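Side-chain contacts in Dye type peroxidase A (Streptomyces lividans 1326, PDB 6GZW), which probably catalyses the hydrogen peroxide-driven oxidation of dyes and related substrates, using a bound haem as its cofactor: residues A[35-40]-A[90-95]; A[126-131]-A[143-148]. All coordinates share one frame; numbering follows the deposited sequence.

Overall arrangement
Both contacts belong to the N-terminal half of this dye-type peroxidase, and both start from neighbouring antiparallel strands, 29-37 and 126-132, of its central sheet. Contact 2 is core: strand 126-132 meets helix 135-149 through buried aliphatic side chains alone. Contact 1 lies at the periphery, where the end of strand 29-37 faces the short helix 90-95; there a small apolar cluster sits beside a water-bridged pair of opposite charges. The two are joined directly. Phe35 N reaches Leu126 O at 2.8 Å, a probable backbone hydrogen bond, and Phe35 CE1 packs on Val128 CG2 at 3.9 Å. Polar chemistry in contact 2 lies off the seam, with Arg143 and Arg147 reaching the second subunit.

Contact 1. Residues A[35-40]-A[90-95]; sequences FDLAAG and HSFFGR
Leu37 meets Phe92 and Arg95 where the C-terminal end of strand 29-37, in the ferredoxin-like sheet, joins the short helix directly following strand 83-89. Leu37 CD1 lies 3.8 Å from Phe92 CE1 and almost equally near CD1 of the same ring, approaching obliquely. The foot of the arginine flanks the same methyl, Arg95 CB standing 4.3 Å from Leu37 CD1. With CG anti to the backbone N (chi1 -179°), the Phe92 ring is swung off the helix to meet the leucine, while its CD2 stands over the centre of the Phe93 ring, 4.1 Å above that plane. Phe88 adds an edge-to-face partner.

The polar part is indirect. Asp36 OD1 and Arg95 NH1 are 4.3 Å apart, too far for a salt bridge. A water links them, donating to Asp36 OD1 and accepting from Arg95 NH1, both at 2.8 Å, at the guanidinium edge and in its plane. Asp36 OD2 also pairs with Arg156, and OD1 accepts from Asp125 N. The Asp125 carboxylate takes Arg95 NH1, Ser91 OG and Leu37 N.

The chemistry implies a peripheral junction in which a small hydrophobic cluster is flanked by a hydrated charge network, with Asp125 as the shared partner.

Contact 2. Residues A[126-131]-A[143-148]; sequences LWVQIG and RAIQRD
Val128 and Ile130 meet Ile145 between sheet and helix of the ferredoxin-like half of a dye-type peroxidase, and the flat groups flank this aliphatic seam without entering it. On the far side of strand 126-132, the Trp127 ring carries Gln129 N over the centre of one face, 4.3 Å above the plane, and stacks with Phe358. On the outer side of the helix, the Arg143 guanidinium has Arg147 CD over the centre of one face at 3.7 Å. Its NE and NH2 form salt bridges with Glu234 and Asp231 of the second subunit, and NH1 donates to Gln146 OE1 at 2.9 Å. That bond falls on a lone pair in the carbonyl plane, but the amide oxygen is tilted 30° from the guanidinium plane and the N-H...O angle is a bent 135°.

Strand 126-132 leads into helix 135-149, which crosses over the sheet to strand 153-162, with strand 29-37 lying between the two strands: a split beta-alpha-beta crossover. Ile145 is the helix residue that faces the sheet here. It is buried, and its backbone O accepts from Trp53 NE1 of helix 43-61, which packs alongside.

Within the seam the two branches of Ile145 divide the work. CG2, anti to the backbone N, lies over the fork of Val128, equally near both methyls of this valine, on which Val84 and Phe86 also pack. CG1, anti to the carbonyl carbon (chi1 -69°), turns toward Ile130. The latter's extended side chain completes the pairing, its CD1 standing 4.2 Å from Ile145 CG1.

Contact 1. Residues A[35-40]-A[90-95]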
ATOM      1  N   PHE A  35      -3.820   7.643 -18.612  1.00 12.73           N
ATOM      2  CA  PHE A  35      -3.786   9.044 -18.989  1.00 12.69           C
ATOM      3  C   PHE A  35      -4.627   9.259 -20.249  1.00 13.27           C
ATOM      4  O   PHE A  35      -4.647   8.362 -21.113  1.00 12.52           O
ATOM      5  CB  PHE A  35      -2.351   9.489 -19.296  1.00 12.64           C
ATOM      6  CG  PHE A  35      -1.425   9.464 -18.123  1.00 12.39           C
ATOM      7  CD1 PHE A  35      -0.734   8.305 -17.805  1.00 12.17           C
ATOM      8  CD2 PHE A  35      -1.168  10.605 -17.364  1.00 12.29           C
ATOM      9  CE1 PHE A  35       0.154   8.240 -16.745  1.00 12.12           C
ATOM     10  CE2 PHE A  35      -0.268  10.544 -16.284  1.00 12.81           C
ATOM     11  CZ  PHE A  35       0.384   9.353 -15.973  1.00 12.46           C
ATOM     12  N   ASP A  36      -5.298  10.400 -20.342  1.00 13.77           N
ATOM     13  CA  ASP A  36      -5.894  10.864 -21.600  1.00 14.14           C
ATOM     14  C   ASP A  36      -5.131  12.032 -22.168  1.00 14.55           C
ATOM     15  O   ASP A  36      -4.755  12.966 -21.452  1.00 15.19           O
ATOM     16  CB  ASP A  36      -7.354  11.266 -21.425  1.00 14.22           C
ATOM     17  CG  ASP A  36      -8.265  10.069 -21.212  1.00 14.13           C
ATOM     18  OD1 ASP A  36      -7.963   8.984 -21.732  1.00 14.17           O
ATOM     19  OD2 ASP A  36      -9.314  10.238 -20.559  1.00 15.02           O
ATOM     20  N   LEU A  37      -4.891  11.995 -23.463  1.00 14.47           N
ATOM     21  CA  LEU A  37      -4.230  13.126 -24.116  1.00 15.01           C
ATOM     22  C   LEU A  37      -5.049  14.406 -23.976  1.00 15.13           C
ATOM     23  O   LEU A  37      -6.276  14.392 -24.063  1.00 16.97           O
ATOM     24  CB  LEU A  37      -3.985  12.798 -25.596  1.00 15.06           C
ATOM     25  CG  LEU A  37      -2.929  11.728 -25.867  1.00 15.08           C
ATOM     26  CD1 LEU A  37      -3.013  11.316 -27.321  1.00 16.29           C
ATOM     27  CD2 LEU A  37      -1.544  12.207 -25.567  1.00 16.44           C
ATOM     28  N   ALA A  38      -4.342  15.493 -23.707  1.00 15.96           N
ATOM     29  CA  ALA A  38      -4.945  16.793 -23.581  1.00 17.65           C
ATOM     30  C   ALA A  38      -5.301  17.350 -24.963  1.00 18.47           C
ATOM     31  O   ALA A  38      -4.756  16.930 -25.983  1.00 17.36           O
ATOM     32  CB  ALA A  38      -3.971  17.733 -22.880  1.00 18.08           C
ATOM     33  N   ALA A  39      -6.192  18.327 -24.962  1.00 19.71           N
ATOM     34  CA  ALA A  39      -6.411  19.157 -26.138  1.00 21.39           C
ATOM     35  C   ALA A  39      -5.066  19.754 -26.585  1.00 20.49           C
ATOM     36  O   ALA A  39      -4.297  20.290 -25.781  1.00 24.54           O
ATOM     37  CB  ALA A  39      -7.421  20.251 -25.821  1.00 21.57           C
ATOM     38  N   GLY A  40      -4.761  19.615 -27.863  1.00 20.62           N
ATOM     39  CA  GLY A  40      -3.496  20.115 -28.396  1.00 20.06           C
ATOM     40  C   GLY A  40      -2.378  19.091 -28.410  1.00 19.61           C
ATOM     41  O   GLY A  40      -1.304  19.378 -28.928  1.00 19.60           O
ATOM     42  N   HIS A  90      -7.450   1.734 -27.288  1.00 17.14           N
ATOM     43  CA  HIS A  90      -8.218   1.929 -28.520  1.00 18.45           C
ATOM     44  C   HIS A  90      -8.392   3.408 -28.863  1.00 18.90           C
ATOM     45  O   HIS A  90      -8.152   3.810 -30.021  1.00 18.02           O
ATOM     46  CB  HIS A  90      -9.571   1.224 -28.387  1.00 19.26           C
ATOM     47  CG  HIS A  90     -10.421   1.266 -29.616  1.00 20.07           C
ATOM     48  ND1 HIS A  90     -11.234   2.335 -29.921  1.00 20.37           N
ATOM     49  CD2 HIS A  90     -10.650   0.330 -30.568  1.00 21.14           C
ATOM     50  CE1 HIS A  90     -11.895   2.072 -31.037  1.00 22.32           C
ATOM     51  NE2 HIS A  90     -11.564   0.859 -31.445  1.00 21.89           N
ATOM     52  N   SER A  91      -8.740   4.224 -27.861  1.00 17.94           N
ATOM     53  CA  SER A  91      -9.022   5.644 -28.070  1.00 17.75           C
ATOM     54  C   SER A  91      -7.813   6.448 -28.535  1.00 17.64           C
ATOM     55  O   SER A  91      -7.968   7.453 -29.205  1.00 18.68           O
ATOM     56  CB  SER A  91      -9.612   6.256 -26.797  1.00 16.93           C
ATOM     57  OG  SER A  91      -8.731   6.061 -25.709  1.00 16.83           O
ATOM     58  N   PHE A  92      -6.603   6.007 -28.198  1.00 17.46           N
ATOM     59  CA  PHE A  92      -5.390   6.738 -28.567  1.00 17.30           C
ATOM     60  C   PHE A  92      -5.274   7.068 -30.066  1.00 18.40           C
ATOM     61  O   PHE A  92      -4.813   8.163 -30.445  1.00 18.36           O
ATOM     62  CB  PHE A  92      -4.177   5.913 -28.150  1.00 16.93           C
ATOM     63  CG  PHE A  92      -2.852   6.561 -28.448  1.00 16.68           C
ATOM     64  CD1 PHE A  92      -2.279   7.465 -27.552  1.00 17.60           C
ATOM     65  CD2 PHE A  92      -2.145   6.255 -29.619  1.00 18.05           C
ATOM     66  CE1 PHE A  92      -1.038   8.054 -27.820  1.00 17.19           C
ATOM     67  CE2 PHE A  92      -0.924   6.853 -29.888  1.00 17.19           C
ATOM     68  CZ  PHE A  92      -0.369   7.755 -28.992  1.00 17.43           C
ATOM     69  N   PHE A  93      -5.697   6.125 -30.904  1.00 18.41           N
ATOM     70  CA  PHE A  93      -5.368   6.132 -32.339  1.00 19.28           C
ATOM     71  C   PHE A  93      -6.200   7.189 -33.084  1.00 20.40           C
ATOM     72  O   PHE A  93      -5.674   7.897 -33.951  1.00 21.94           O
ATOM     73  CB  PHE A  93      -5.484   4.684 -32.894  1.00 17.66           C
ATOM     74  CG  PHE A  93      -4.494   3.746 -32.254  1.00 16.82           C
ATOM     75  CD1 PHE A  93      -4.773   3.156 -31.007  1.00 17.10           C
ATOM     76  CD2 PHE A  93      -3.240   3.550 -32.808  1.00 16.43           C
ATOM     77  CE1 PHE A  93      -3.844   2.357 -30.377  1.00 16.99           C
ATOM     78  CE2 PHE A  93      -2.297   2.733 -32.195  1.00 17.47           C
ATOM     79  CZ  PHE A  93      -2.592   2.143 -30.948  1.00 17.01           C
ATOM     80  N   GLY A  94      -7.464   7.343 -32.704  1.00 22.51           N
ATOM     81  CA  GLY A  94      -8.324   8.418 -33.228  1.00 24.59           C
ATOM     82  C   GLY A  94      -7.969   9.841 -32.759  1.00 27.88           C
ATOM     83  O   GLY A  94      -8.440  10.824 -33.359  1.00 28.30           O
ATOM     84  N   ARG A  95      -7.183   9.954 -31.680  1.00 27.73           N
ATOM     85  CA  ARG A  95      -6.693  11.246 -31.188  1.00 28.85           C
ATOM     86  C   ARG A  95      -5.378  11.704 -31.843  1.00 27.94           C
ATOM     87  O   ARG A  95      -5.004  12.873 -31.729  1.00 29.72           O
ATOM     88  CB  ARG A  95      -6.590  11.239 -29.643  1.00 31.80           C
ATOM     89  CG  ARG A  95      -7.906  11.651 -28.983  1.00 34.50           C
ATOM     90  CD  ARG A  95      -8.232  10.917 -27.700  1.00 36.04           C
ATOM     91  NE  ARG A  95      -9.659  11.076 -27.394  1.00 39.00           N
ATOM     92  CZ  ARG A  95     -10.341  10.425 -26.449  1.00 39.58           C
ATOM     93  NH1 ARG A  95      -9.760   9.554 -25.633  1.00 36.20           N
ATOM     94  NH2 ARG A  95     -11.646  10.670 -26.309  1.00 43.50           N
TER
HETATM   95  O   HOH W   1     -10.300   8.373 -23.151  1.00 22.07           O

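Contact 2. Residues A[126-131]-A[143-148]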
ATOM      1  N   LEU A 126      -3.728   6.052 -22.732  1.00 12.54           N
ATOM      2  CA  LEU A 126      -2.410   5.533 -22.384  1.00 13.00           C
ATOM      3  C   LEU A 126      -2.463   4.846 -21.033  1.00 13.43           C
ATOM      4  O   LEU A 126      -3.159   5.327 -20.133  1.00 13.89           O
ATOM      5  CB  LEU A 126      -1.386   6.660 -22.305  1.00 13.31           C
ATOM      6  CG  LEU A 126      -1.049   7.351 -23.626  1.00 13.69           C
ATOM      7  CD1 LEU A 126      -0.352   8.666 -23.352  1.00 14.10           C
ATOM      8  CD2 LEU A 126      -0.205   6.440 -24.515  1.00 14.70           C
ATOM      9  N   TRP A 127      -1.704   3.773 -20.879  1.00 12.91           N
ATOM     10  CA  TRP A 127      -1.635   3.061 -19.591  1.00 12.15           C
ATOM     11  C   TRP A 127      -0.195   2.908 -19.170  1.00 12.12           C
ATOM     12  O   TRP A 127       0.670   2.645 -19.991  1.00 11.94           O
ATOM     13  CB  TRP A 127      -2.280   1.698 -19.780  1.00 12.11           C
ATOM     14  CG  TRP A 127      -2.280   0.759 -18.608  1.00 11.99           C
ATOM     15  CD1 TRP A 127      -3.077   0.810 -17.478  1.00 12.19           C
ATOM     16  CD2 TRP A 127      -1.460  -0.405 -18.471  1.00 12.43           C
ATOM     17  NE1 TRP A 127      -2.804  -0.268 -16.680  1.00 12.45           N
ATOM     18  CE2 TRP A 127      -1.823  -1.032 -17.258  1.00 12.16           C
ATOM     19  CE3 TRP A 127      -0.474  -1.004 -19.277  1.00 12.36           C
ATOM     20  CZ2 TRP A 127      -1.219  -2.230 -16.818  1.00 12.91           C
ATOM     21  CZ3 TRP A 127       0.147  -2.189 -18.831  1.00 12.58           C
ATOM     22  CH2 TRP A 127      -0.244  -2.800 -17.627  1.00 12.09           C
ATOM     23  N   VAL A 128       0.080   3.101 -17.870  1.00 11.70           N
ATOM     24  CA  VAL A 128       1.385   2.791 -17.318  1.00 11.25           C
ATOM     25  C   VAL A 128       1.219   1.898 -16.107  1.00 12.16           C
ATOM     26  O   VAL A 128       0.349   2.165 -15.252  1.00 10.83           O
ATOM     27  CB  VAL A 128       2.151   4.072 -16.887  1.00 11.64           C
ATOM     28  CG1 VAL A 128       3.578   3.705 -16.497  1.00 11.98           C
ATOM     29  CG2 VAL A 128       2.125   5.097 -18.003  1.00 11.78           C
ATOM     30  N   GLN A 129       2.050   0.850 -16.040  1.00 11.69           N
ATOM     31  CA  GLN A 129       2.120  -0.034 -14.878  1.00 11.75           C
ATOM     32  C   GLN A 129       3.447   0.167 -14.180  1.00 11.34           C
ATOM     33  O   GLN A 129       4.520  -0.002 -14.769  1.00 11.32           O
ATOM     34  CB  GLN A 129       1.983  -1.496 -15.315  1.00 11.78           C
ATOM     35  CG  GLN A 129       2.168  -2.532 -14.199  1.00 12.01           C
ATOM     36  CD  GLN A 129       2.168  -3.936 -14.751  1.00 12.92           C
ATOM     37  OE1 GLN A 129       3.095  -4.331 -15.484  1.00 12.87           O
ATOM     38  NE2 GLN A 129       1.140  -4.693 -14.429  1.00 11.97           N
ATOM     39  N   ILE A 130       3.378   0.509 -12.893  1.00 10.62           N
ATOM     40  CA  ILE A 130       4.563   0.669 -12.082  1.00 11.29           C
ATOM     41  C   ILE A 130       4.520  -0.360 -10.960  1.00 10.67           C
ATOM     42  O   ILE A 130       3.492  -0.501 -10.298  1.00 10.96           O
ATOM     43  CB  ILE A 130       4.612   2.084 -11.497  1.00 11.75           C
ATOM     44  CG1 ILE A 130       4.806   3.049 -12.668  1.00 12.61           C
ATOM     45  CG2 ILE A 130       5.740   2.219 -10.463  1.00 11.79           C
ATOM     46  CD1 ILE A 130       4.495   4.451 -12.339  1.00 13.40           C
ATOM     47  N   GLY A 131       5.626  -1.064 -10.753  1.00  9.48           N
ATOM     48  CA  GLY A 131       5.790  -1.973  -9.636  1.00 10.11           C
ATOM     49  C   GLY A 131       7.190  -2.022  -9.076  1.00 10.32           C
ATOM     50  O   GLY A 131       8.161  -1.777  -9.796  1.00 10.64           O
ATOM     51  N   ARG A 143       5.006   9.238  -9.344  1.00 11.19           N
ATOM     52  CA  ARG A 143       5.005  10.682  -9.365  1.00 10.85           C
ATOM     53  C   ARG A 143       5.835  11.227 -10.525  1.00 11.16           C
ATOM     54  O   ARG A 143       5.444  12.197 -11.192  1.00 11.13           O
ATOM     55  CB  ARG A 143       5.519  11.186  -8.012  1.00 10.90           C
ATOM     56  CG  ARG A 143       5.527  12.706  -7.825  1.00 11.35           C
ATOM     57  CD  ARG A 143       4.175  13.363  -8.077  1.00 11.04           C
ATOM     58  NE  ARG A 143       4.202  14.798  -7.776  1.00 11.26           N
ATOM     59  CZ  ARG A 143       3.187  15.651  -7.938  1.00 11.38           C
ATOM     60  NH1 ARG A 143       2.022  15.277  -8.433  1.00 11.70           N
ATOM     61  NH2 ARG A 143       3.357  16.924  -7.589  1.00 11.72           N
ATOM     62  N   ALA A 144       6.976  10.590 -10.809  1.00 10.52           N
ATOM     63  CA  ALA A 144       7.826  11.058 -11.909  1.00 10.79           C
ATOM     64  C   ALA A 144       7.162  10.858 -13.263  1.00 11.31           C
ATOM     65  O   ALA A 144       7.179  11.765 -14.117  1.00 11.97           O
ATOM     66  CB  ALA A 144       9.172  10.392 -11.841  1.00 10.49           C
ATOM     67  N   ILE A 145       6.551   9.693 -13.456  1.00 11.11           N
ATOM     68  CA  ILE A 145       5.814   9.422 -14.685  1.00 11.73           C
ATOM     69  C   ILE A 145       4.642  10.393 -14.809  1.00 11.90           C
ATOM     70  O   ILE A 145       4.426  11.010 -15.859  1.00 12.51           O
ATOM     71  CB  ILE A 145       5.384   7.944 -14.702  1.00 12.10           C
ATOM     72  CG1 ILE A 145       6.624   7.036 -14.879  1.00 12.44           C
ATOM     73  CG2 ILE A 145       4.273   7.649 -15.705  1.00 13.06           C
ATOM     74  CD1 ILE A 145       7.303   7.131 -16.235  1.00 12.82           C
ATOM     75  N   GLN A 146       3.889  10.582 -13.727  1.00 12.53           N
ATOM     76  CA  GLN A 146       2.754  11.488 -13.794  1.00 13.55           C
ATOM     77  C   GLN A 146       3.140  12.940 -14.084  1.00 14.43           C
ATOM     78  O   GLN A 146       2.456  13.604 -14.857  1.00 15.44           O
ATOM     79  CB  GLN A 146       1.899  11.371 -12.534  1.00 14.81           C
ATOM     80  CG  GLN A 146       0.745  12.373 -12.420  1.00 15.41           C
ATOM     81  CD  GLN A 146       1.057  13.488 -11.443  1.00 15.44           C
ATOM     82  OE1 GLN A 146       1.820  13.297 -10.491  1.00 15.65           O
ATOM     83  NE2 GLN A 146       0.482  14.657 -11.673  1.00 16.58           N
ATOM     84  N   ARG A 147       4.229  13.401 -13.487  1.00 14.57           N
ATOM     85  CA  ARG A 147       4.760  14.740 -13.740  1.00 14.88           C
ATOM     86  C   ARG A 147       5.375  14.915 -15.136  1.00 15.84           C
ATOM     87  O   ARG A 147       5.363  16.037 -15.680  1.00 16.34           O
ATOM     88  CB  ARG A 147       5.765  15.118 -12.651  1.00 14.90           C
ATOM     89  CG  ARG A 147       5.128  15.341 -11.301  1.00 15.45           C
ATOM     90  CD  ARG A 147       4.540  16.724 -11.188  1.00 15.07           C
ATOM     91  NE  ARG A 147       5.568  17.723 -10.937  1.00 15.58           N
ATOM     92  CZ  ARG A 147       5.331  19.027 -10.827  1.00 16.15           C
ATOM     93  NH1 ARG A 147       4.089  19.504 -10.963  1.00 16.71           N
ATOM     94  NH2 ARG A 147       6.334  19.872 -10.579  1.00 17.22           N
ATOM     95  N   ASP A 148       5.896  13.837 -15.735  1.00 15.44           N
ATOM     96  CA  ASP A 148       6.309  13.878 -17.157  1.00 16.04           C
ATOM     97  C   ASP A 148       5.157  14.146 -18.115  1.00 15.94           C
ATOM     98  O   ASP A 148       5.374  14.691 -19.219  1.00 15.16           O
ATOM     99  CB  ASP A 148       6.917  12.559 -17.621  1.00 16.19           C
ATOM    100  CG  ASP A 148       8.347  12.366 -17.208  1.00 16.75           C
ATOM    101  OD1 ASP A 148       9.040  13.317 -16.807  1.00 17.65           O
ATOM    102  OD2 ASP A 148       8.800  11.208 -17.323  1.00 17.17           O
TER